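Glycosyl transferase (Staphylococcus aureus, PDB 5U02) is a glycosyltransferase of the TarS family, whose C-terminal part carries beta-rich domains. Local coordinates at residues F146-I151 against V300-M305. Residues are numbered along the deposited sequence; the frame is centred on the assembly and turned at random.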
loop_
_atom_site.group_PDB
_atom_site.type_symbol
_atom_site.label_atom_id
_atom_site.label_comp_id
_atom_site.label_asym_id
_atom_site.label_seq_id
_atom_site.Cartn_x
_atom_site.Cartn_y
_atom_site.Cartn_z
ATOM N N PHE A 146 18.332 6.311 -10.898
ATOM C CA PHE A 146 17.973 5.040 -11.507
ATOM C C PHE A 146 19.229 4.288 -11.916
ATOM O O PHE A 146 20.317 4.862 -12.032
ATOM C CB PHE A 146 17.033 5.231 -12.707
ATOM C CG PHE A 146 17.701 5.778 -13.941
ATOM C CD1 PHE A 146 18.202 7.070 -13.970
ATOM C CD2 PHE A 146 17.787 5.011 -15.091
ATOM C CE1 PHE A 146 18.802 7.578 -15.117
ATOM C CE2 PHE A 146 18.385 5.514 -16.237
ATOM C CZ PHE A 146 18.894 6.798 -16.246
ATOM N N ASP A 147 19.056 2.982 -12.100
ATOM C CA ASP A 147 20.084 2.093 -12.619
ATOM C C ASP A 147 19.370 0.939 -13.317
ATOM O O ASP A 147 18.160 0.997 -13.551
ATOM C CB ASP A 147 21.026 1.638 -11.494
ATOM C CG ASP A 147 20.282 1.080 -10.290
ATOM O OD1 ASP A 147 19.348 0.268 -10.479
ATOM O OD2 ASP A 147 20.627 1.459 -9.148
ATOM N N ASN A 148 20.114 -0.120 -13.642
ATOM C CA ASN A 148 19.524 -1.275 -14.317
ATOM C C ASN A 148 18.641 -2.116 -13.400
ATOM O O ASN A 148 18.104 -3.139 -13.843
ATOM C CB ASN A 148 20.620 -2.161 -14.911
ATOM C CG ASN A 148 21.482 -2.809 -13.851
ATOM O OD1 ASN A 148 22.069 -2.130 -13.013
ATOM N ND2 ASN A 148 21.542 -4.140 -13.867
ATOM N N HIS A 149 18.470 -1.712 -12.146
ATOM C CA HIS A 149 17.728 -2.481 -11.155
ATOM C C HIS A 149 16.466 -1.785 -10.668
ATOM O O HIS A 149 15.435 -2.445 -10.494
ATOM C CB HIS A 149 18.659 -2.823 -9.980
ATOM C CG HIS A 149 17.959 -3.341 -8.761
ATOM N ND1 HIS A 149 17.857 -2.622 -7.587
ATOM C CD2 HIS A 149 17.292 -4.504 -8.553
ATOM C CE1 HIS A 149 17.184 -3.335 -6.701
ATOM N NE2 HIS A 149 16.825 -4.477 -7.262
ATOM N N LYS A 150 16.493 -0.466 -10.495
ATOM C CA LYS A 150 15.301 0.242 -10.052
ATOM C C LYS A 150 15.409 1.723 -10.386
ATOM O O LYS A 150 16.492 2.248 -10.658
ATOM C CB LYS A 150 15.071 0.071 -8.547
ATOM C CG LYS A 150 16.177 0.663 -7.694
ATOM C CD LYS A 150 15.842 0.587 -6.210
ATOM C CE LYS A 150 16.966 1.177 -5.374
ATOM N NZ LYS A 150 16.651 1.140 -3.923
ATOM N N ILE A 151 14.257 2.386 -10.347
ATOM C CA ILE A 151 14.155 3.837 -10.405
ATOM C C ILE A 151 13.683 4.320 -9.042
ATOM O O ILE A 151 12.721 3.776 -8.484
ATOM C CB ILE A 151 13.182 4.289 -11.507
ATOM C CG1 ILE A 151 13.650 3.808 -12.881
ATOM C CG2 ILE A 151 12.995 5.804 -11.481
ATOM C CD1 ILE A 151 12.559 3.882 -13.943
ATOM N N VAL A 300 23.713 3.438 -16.739
ATOM C CA VAL A 300 23.936 3.400 -15.300
ATOM C C VAL A 300 23.592 2.007 -14.794
ATOM O O VAL A 300 22.513 1.475 -15.092
ATOM C CB VAL A 300 23.109 4.475 -14.573
ATOM C CG1 VAL A 300 23.806 5.824 -14.660
ATOM C CG2 VAL A 300 21.702 4.558 -15.151
ATOM N N PHE A 301 24.514 1.415 -14.038
ATOM C CA PHE A 301 24.324 0.109 -13.432
ATOM C C PHE A 301 24.407 0.243 -11.920
ATOM O O PHE A 301 25.075 1.143 -11.396
ATOM C CB PHE A 301 25.371 -0.902 -13.933
ATOM C CG PHE A 301 25.223 -1.260 -15.388
ATOM C CD1 PHE A 301 25.751 -0.444 -16.376
ATOM C CD2 PHE A 301 24.547 -2.411 -15.765
ATOM C CE1 PHE A 301 25.610 -0.770 -17.715
ATOM C CE2 PHE A 301 24.401 -2.744 -17.100
ATOM C CZ PHE A 301 24.936 -1.922 -18.079
ATOM N N GLU A 302 23.719 -0.656 -11.221
ATOM C CA GLU A 302 23.781 -0.669 -9.767
ATOM C C GLU A 302 25.177 -1.073 -9.307
ATOM O O GLU A 302 25.742 -2.061 -9.785
ATOM C CB GLU A 302 22.734 -1.626 -9.199
ATOM C CG GLU A 302 22.659 -2.966 -9.916
ATOM C CD GLU A 302 21.899 -4.026 -9.124
ATOM O OE1 GLU A 302 21.700 -5.134 -9.665
ATOM O OE2 GLU A 302 21.514 -3.762 -7.965
ATOM N N GLU A 303 25.737 -0.305 -8.383
ATOM C CA GLU A 303 27.060 -0.619 -7.874
ATOM C C GLU A 303 26.976 -1.726 -6.832
ATOM O O GLU A 303 25.953 -1.911 -6.168
ATOM C CB GLU A 303 27.717 0.631 -7.284
ATOM C CG GLU A 303 27.982 1.724 -8.321
ATOM C CD GLU A 303 28.853 2.840 -7.779
ATOM O OE1 GLU A 303 28.554 3.355 -6.684
ATOM O OE2 GLU A 303 29.852 3.189 -8.438
ATOM N N GLY A 304 28.066 -2.474 -6.702
ATOM C CA GLY A 304 28.124 -3.555 -5.739
ATOM C C GLY A 304 28.606 -4.850 -6.351
ATOM O O GLY A 304 29.314 -4.841 -7.361
ATOM N N MET A 305 28.207 -5.971 -5.756
ATOM C CA MET A 305 28.688 -7.270 -6.203
ATOM C C MET A 305 28.237 -7.561 -7.627
ATOM O O MET A 305 27.136 -7.189 -8.044
ATOM C CB MET A 305 28.192 -8.365 -5.264
ATOM C CG MET A 305 28.686 -8.202 -3.842
ATOM S SD MET A 305 27.851 -9.312 -2.700
ATOM C CE MET A 305 28.400 -8.633 -1.136
#
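Two backbone N-H groups grip Asp147 OD1. His149 N, 2.7 Å from Asp147 OD1, is met by the anti lone pair in an Asx turn. Lys150 N reaches Asp147 OD1 from above the carboxylate plane, at 2.9 Å. With CG set between the backbone N and carbonyl carbon (chi1 51°), the carboxylate turns toward the N-H groups of its own hairpin turn, which is closed by the backbone bond from Asp147 N to Lys150 O. The turn so fixed presents Asn148 to Phe301 and Glu302. Glu302 N donates to Asn148 OD1 at 2.8 Å, nearly along the C=O axis, while Asn148 ND2 is hydrogen-bonded to Tyr353 OH and Thr348 OG1. Here the hairpin joining strands 138-146 and 150-159 of the first C-terminal domain docks on the loop leading into strand 304-310 of the second, a buried interface between successive beta domains. Asn148 CG lies 3.6 Å from Phe301 CD2, the two side chains crossing at about a right angle with the amide plane turned 51° from the ring. Val300 CG2 sits over a face of the Phe146 ring, 3.8 Å from its centroid, a CH-pi contact offset toward the rim. The extended Glu302 side chain brings CD to 3.6 Å from His149 CB, the carboxylate and imidazole planes nearly parallel (5° apart). Glu302 OE1 accepts from His350 N, and the His350 ring stacks on His149.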